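Chitinase A (Cycas revoluta, PDB 4MNK) probably hydrolyses chitin as a plant class V chitinase of glycoside hydrolase family 18, and binds chains of N-acetylglucosamine. Local coordinates at residues Pro239-Ser244 and Val330-Asp335. Numbering follows the deposited sequence.
Sequences PLFGRS and VNQDID. With NAG (2-acetamido-2-deoxy-beta-D-glucopyranose), chain B.
At the edge of the Phe-241 ring, near its plane, sits the amide oxygen of Gln-332, with OE1 3.6 Å from Phe-241 CD1; one face carries the acetamido methyl of an N-acetylglucosamine, whose C8 lies 3.6 Å above the ring plane, over its centre. The two side chains lie side by side, pointing the same way, with ring and amide planes 58° apart. Gln-332, extended beyond CG, sends NE2 to the sugar's O7 in a short but clearly bent bond (2.9 Å, N-H...O angle 132°), while OE1 accepts the backbone N-H of Ser-329, which would fix the amide's flip. Trp-328 NE1 also bonds to this sugar. Next in the chain, Leu-240 packs CD1 against Asp-333 CB at 4.0 Å. Asp-333 turns its carboxylate to the N-H groups of Ile-337 and Leu-338 at the start of helix 337-346. Strands 234-247 and 324-328 pair in parallel in the family 18 TIM barrel, and Phe-241 and Gln-332 line its glycan pocket. An alanine in place of Phe-241, keeping only CB beside the glutamine amide, would probably open a gap under the methyl and let the acetamido group shift. No hydrogen bond joins the two segments; Phe-241 offers a ring face for a CH-pi contact with the methyl and Gln-332 an N-H for the carbonyl oxygen, chemistry suited to an N-acetyl group.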
ATOM      1  N   PRO A 239      -1.907   7.628   0.065  1.00  5.87           N
ATOM      2  CA  PRO A 239      -3.287   7.152   0.119  1.00  6.02           C
ATOM      3  C   PRO A 239      -4.212   7.895  -0.842  1.00  5.98           C
ATOM      4  O   PRO A 239      -4.061   9.105  -1.050  1.00  6.31           O
ATOM      5  CB  PRO A 239      -3.688   7.442   1.564  1.00  6.07           C
ATOM      6  CG  PRO A 239      -2.901   8.649   1.926  1.00  6.34           C
ATOM      7  CD  PRO A 239      -1.591   8.533   1.189  1.00  6.09           C
ATOM      8  N   LEU A 240      -5.157   7.161  -1.425  1.00  6.11           N
ATOM      9  CA  LEU A 240      -6.216   7.760  -2.238  1.00  6.09           C
ATOM     10  C   LEU A 240      -7.521   7.850  -1.446  1.00  6.18           C
ATOM     11  O   LEU A 240      -8.610   7.975  -2.011  1.00  6.40           O
ATOM     12  CB  LEU A 240      -6.398   6.994  -3.551  1.00  5.93           C
ATOM     13  CG  LEU A 240      -5.243   7.149  -4.543  1.00  6.10           C
ATOM     14  CD1 LEU A 240      -5.468   6.271  -5.761  1.00  6.33           C
ATOM     15  CD2 LEU A 240      -5.049   8.606  -4.952  1.00  6.62           C
ATOM     16  N   PHE A 241      -7.383   7.794  -0.125  1.00  6.20           N
ATOM     17  CA  PHE A 241      -8.481   7.971   0.802  1.00  6.45           C
ATOM     18  C   PHE A 241      -8.023   8.918   1.900  1.00  6.40           C
ATOM     19  O   PHE A 241      -6.820   9.106   2.110  1.00  6.47           O
ATOM     20  CB  PHE A 241      -8.892   6.624   1.412  1.00  6.63           C
ATOM     21  CG  PHE A 241      -7.845   6.019   2.311  1.00  7.04           C
ATOM     22  CD1 PHE A 241      -6.820   5.239   1.785  1.00  7.61           C
ATOM     23  CD2 PHE A 241      -7.872   6.245   3.686  1.00  7.86           C
ATOM     24  CE1 PHE A 241      -5.843   4.689   2.612  1.00  7.94           C
ATOM     25  CE2 PHE A 241      -6.895   5.697   4.519  1.00  8.25           C
ATOM     26  CZ  PHE A 241      -5.881   4.919   3.979  1.00  8.36           C
ATOM     27  N   GLY A 242      -8.989   9.503   2.596  1.00  6.53           N
ATOM     28  CA  GLY A 242      -8.716  10.335   3.755  1.00  6.81           C
ATOM     29  C   GLY A 242      -9.293   9.718   5.010  1.00  7.04           C
ATOM     30  O   GLY A 242     -10.131   8.816   4.938  1.00  7.36           O
ATOM     31  N   ARG A 243      -8.824  10.196   6.157  1.00  7.43           N
ATOM     32  CA  ARG A 243      -9.375   9.806   7.448  1.00  7.93           C
ATOM     33  C   ARG A 243     -10.291  10.910   7.953  1.00  7.86           C
ATOM     34  O   ARG A 243      -9.941  12.095   7.895  1.00  7.46           O
ATOM     35  CB  ARG A 243      -8.260   9.521   8.456  1.00  8.29           C
ATOM     36  CG  ARG A 243      -7.467   8.252   8.173  1.00  9.40           C
ATOM     37  CD  ARG A 243      -8.215   7.023   8.647  1.00 11.27           C
ATOM     38  NE  ARG A 243      -7.590   5.791   8.181  1.00 12.19           N
ATOM     39  CZ  ARG A 243      -8.197   4.609   8.157  1.00 12.62           C
ATOM     40  NH1 ARG A 243      -9.453   4.492   8.573  1.00 13.44           N
ATOM     41  NH2 ARG A 243      -7.549   3.544   7.713  1.00 12.99           N
ATOM     42  N   SER A 244     -11.461  10.518   8.441  1.00  8.13           N
ATOM     43  CA  SER A 244     -12.488  11.478   8.820  1.00  8.38           C
ATOM     44  C   SER A 244     -12.856  11.400  10.292  1.00  8.51           C
ATOM     45  O   SER A 244     -12.776  10.335  10.918  1.00  8.69           O
ATOM     46  CB  SER A 244     -13.739  11.271   7.967  1.00  8.42           C
ATOM     47  OG  SER A 244     -14.311  10.008   8.243  1.00  9.10           O
ATOM     48  N   VAL A 330      -6.577   2.368  -6.240  1.00  5.87           N
ATOM     49  CA  VAL A 330      -6.915   3.127  -7.452  1.00  6.22           C
ATOM     50  C   VAL A 330      -8.410   3.336  -7.706  1.00  6.29           C
ATOM     51  O   VAL A 330      -8.791   4.281  -8.395  1.00  6.50           O
ATOM     52  CB  VAL A 330      -6.207   2.568  -8.718  1.00  6.17           C
ATOM     53  CG1 VAL A 330      -4.694   2.627  -8.549  1.00  6.99           C
ATOM     54  CG2 VAL A 330      -6.667   1.145  -9.039  1.00  6.79           C
ATOM     55  N   ASN A 331      -9.246   2.465  -7.147  1.00  6.38           N
ATOM     56  CA  ASN A 331     -10.700   2.619  -7.227  1.00  6.56           C
ATOM     57  C   ASN A 331     -11.210   3.848  -6.476  1.00  6.80           C
ATOM     58  O   ASN A 331     -12.335   4.287  -6.700  1.00  7.20           O
ATOM     59  CB  ASN A 331     -11.401   1.370  -6.692  1.00  6.73           C
ATOM     60  CG  ASN A 331     -11.109   1.122  -5.224  1.00  6.27           C
ATOM     61  OD1 ASN A 331     -12.015   1.053  -4.392  1.00  8.39           O
ATOM     62  ND2 ASN A 331      -9.837   1.004  -4.896  1.00  5.09           N
ATOM     63  N   GLN A 332     -10.380   4.398  -5.591  1.00  6.75           N
ATOM     64  CA  GLN A 332     -10.783   5.517  -4.734  1.00  6.95           C
ATOM     65  C   GLN A 332     -10.613   6.894  -5.382  1.00  7.18           C
ATOM     66  O   GLN A 332     -11.026   7.906  -4.807  1.00  7.30           O
ATOM     67  CB  GLN A 332     -10.022   5.458  -3.411  1.00  6.80           C
ATOM     68  CG  GLN A 332     -10.306   4.222  -2.570  1.00  7.69           C
ATOM     69  CD  GLN A 332      -9.349   4.082  -1.396  1.00  8.36           C
ATOM     70  OE1 GLN A 332      -8.180   4.478  -1.475  1.00  8.68           O
ATOM     71  NE2 GLN A 332      -9.835   3.513  -0.304  1.00  9.43           N
ATOM     72  N   ASP A 333      -9.997   6.925  -6.562  1.00  7.27           N
ATOM     73  CA  ASP A 333      -9.832   8.145  -7.350  1.00  7.59           C
ATOM     74  C   ASP A 333     -10.301   7.810  -8.763  1.00  7.92           C
ATOM     75  O   ASP A 333      -9.494   7.531  -9.660  1.00  7.74           O
ATOM     76  CB  ASP A 333      -8.365   8.592  -7.326  1.00  7.62           C
ATOM     77  CG  ASP A 333      -8.129   9.945  -7.992  1.00  7.54           C
ATOM     78  OD1 ASP A 333      -9.025  10.486  -8.679  1.00  7.29           O
ATOM     79  OD2 ASP A 333      -7.008  10.467  -7.827  1.00  7.72           O
ATOM     80  N   ILE A 334     -11.616   7.821  -8.947  1.00  8.60           N
ATOM     81  CA  ILE A 334     -12.214   7.284 -10.172  1.00  9.60           C
ATOM     82  C   ILE A 334     -11.796   8.036 -11.437  1.00  9.63           C
ATOM     83  O   ILE A 334     -11.701   7.436 -12.507  1.00  9.61           O
ATOM     84  CB  ILE A 334     -13.759   7.108 -10.068  1.00 10.26           C
ATOM     85  CG1 ILE A 334     -14.478   8.454  -9.932  1.00 11.51           C
ATOM     86  CG2 ILE A 334     -14.116   6.166  -8.913  1.00 10.56           C
ATOM     87  CD1 ILE A 334     -15.980   8.380 -10.168  1.00 13.08           C
ATOM     88  N   ASP A 335     -11.516   9.331 -11.305  1.00  9.77           N
ATOM     89  CA  ASP A 335     -11.071  10.143 -12.438  1.00 10.28           C
ATOM     90  C   ASP A 335      -9.545  10.191 -12.578  1.00  9.78           C
ATOM     91  O   ASP A 335      -9.016  10.883 -13.452  1.00 10.08           O
ATOM     92  CB  ASP A 335     -11.658  11.558 -12.346  1.00 10.95           C
ATOM     93  CG  ASP A 335     -13.166  11.578 -12.533  1.00 12.72           C
ATOM     94  OD1 ASP A 335     -13.659  10.906 -13.462  1.00 14.43           O
ATOM     95  OD2 ASP A 335     -13.858  12.266 -11.754  1.00 14.78           O
TER
HETATM   96  C1  NAG B   2      -8.181  -1.641   3.316  1.00 16.76           C
HETATM   97  C2  NAG B   2      -9.394  -0.828   2.880  1.00 16.17           C
HETATM   98  C3  NAG B   2     -10.682  -1.601   3.150  1.00 17.22           C
HETATM   99  C4  NAG B   2     -10.625  -3.036   2.613  1.00 18.43           C
HETATM  100  C5  NAG B   2      -9.279  -3.718   2.905  1.00 18.20           C
HETATM  101  C6  NAG B   2      -9.115  -5.006   2.098  1.00 18.91           C
HETATM  102  C7  NAG B   2      -9.156   1.603   2.929  1.00 13.09           C
HETATM  103  C8  NAG B   2      -9.237   2.844   3.765  1.00 13.35           C
HETATM  104  N2  NAG B   2      -9.428   0.458   3.555  1.00 14.38           N
HETATM  105  O3  NAG B   2     -11.759  -0.909   2.556  1.00 17.26           O
HETATM  106  O4  NAG B   2     -11.657  -3.795   3.214  1.00 19.96           O
HETATM  107  O5  NAG B   2      -8.175  -2.872   2.621  1.00 17.18           O
HETATM  108  O6  NAG B   2      -9.000  -4.712   0.721  1.00 19.97           O
HETATM  109  O7  NAG B   2      -8.854   1.678   1.738  1.00 11.93           O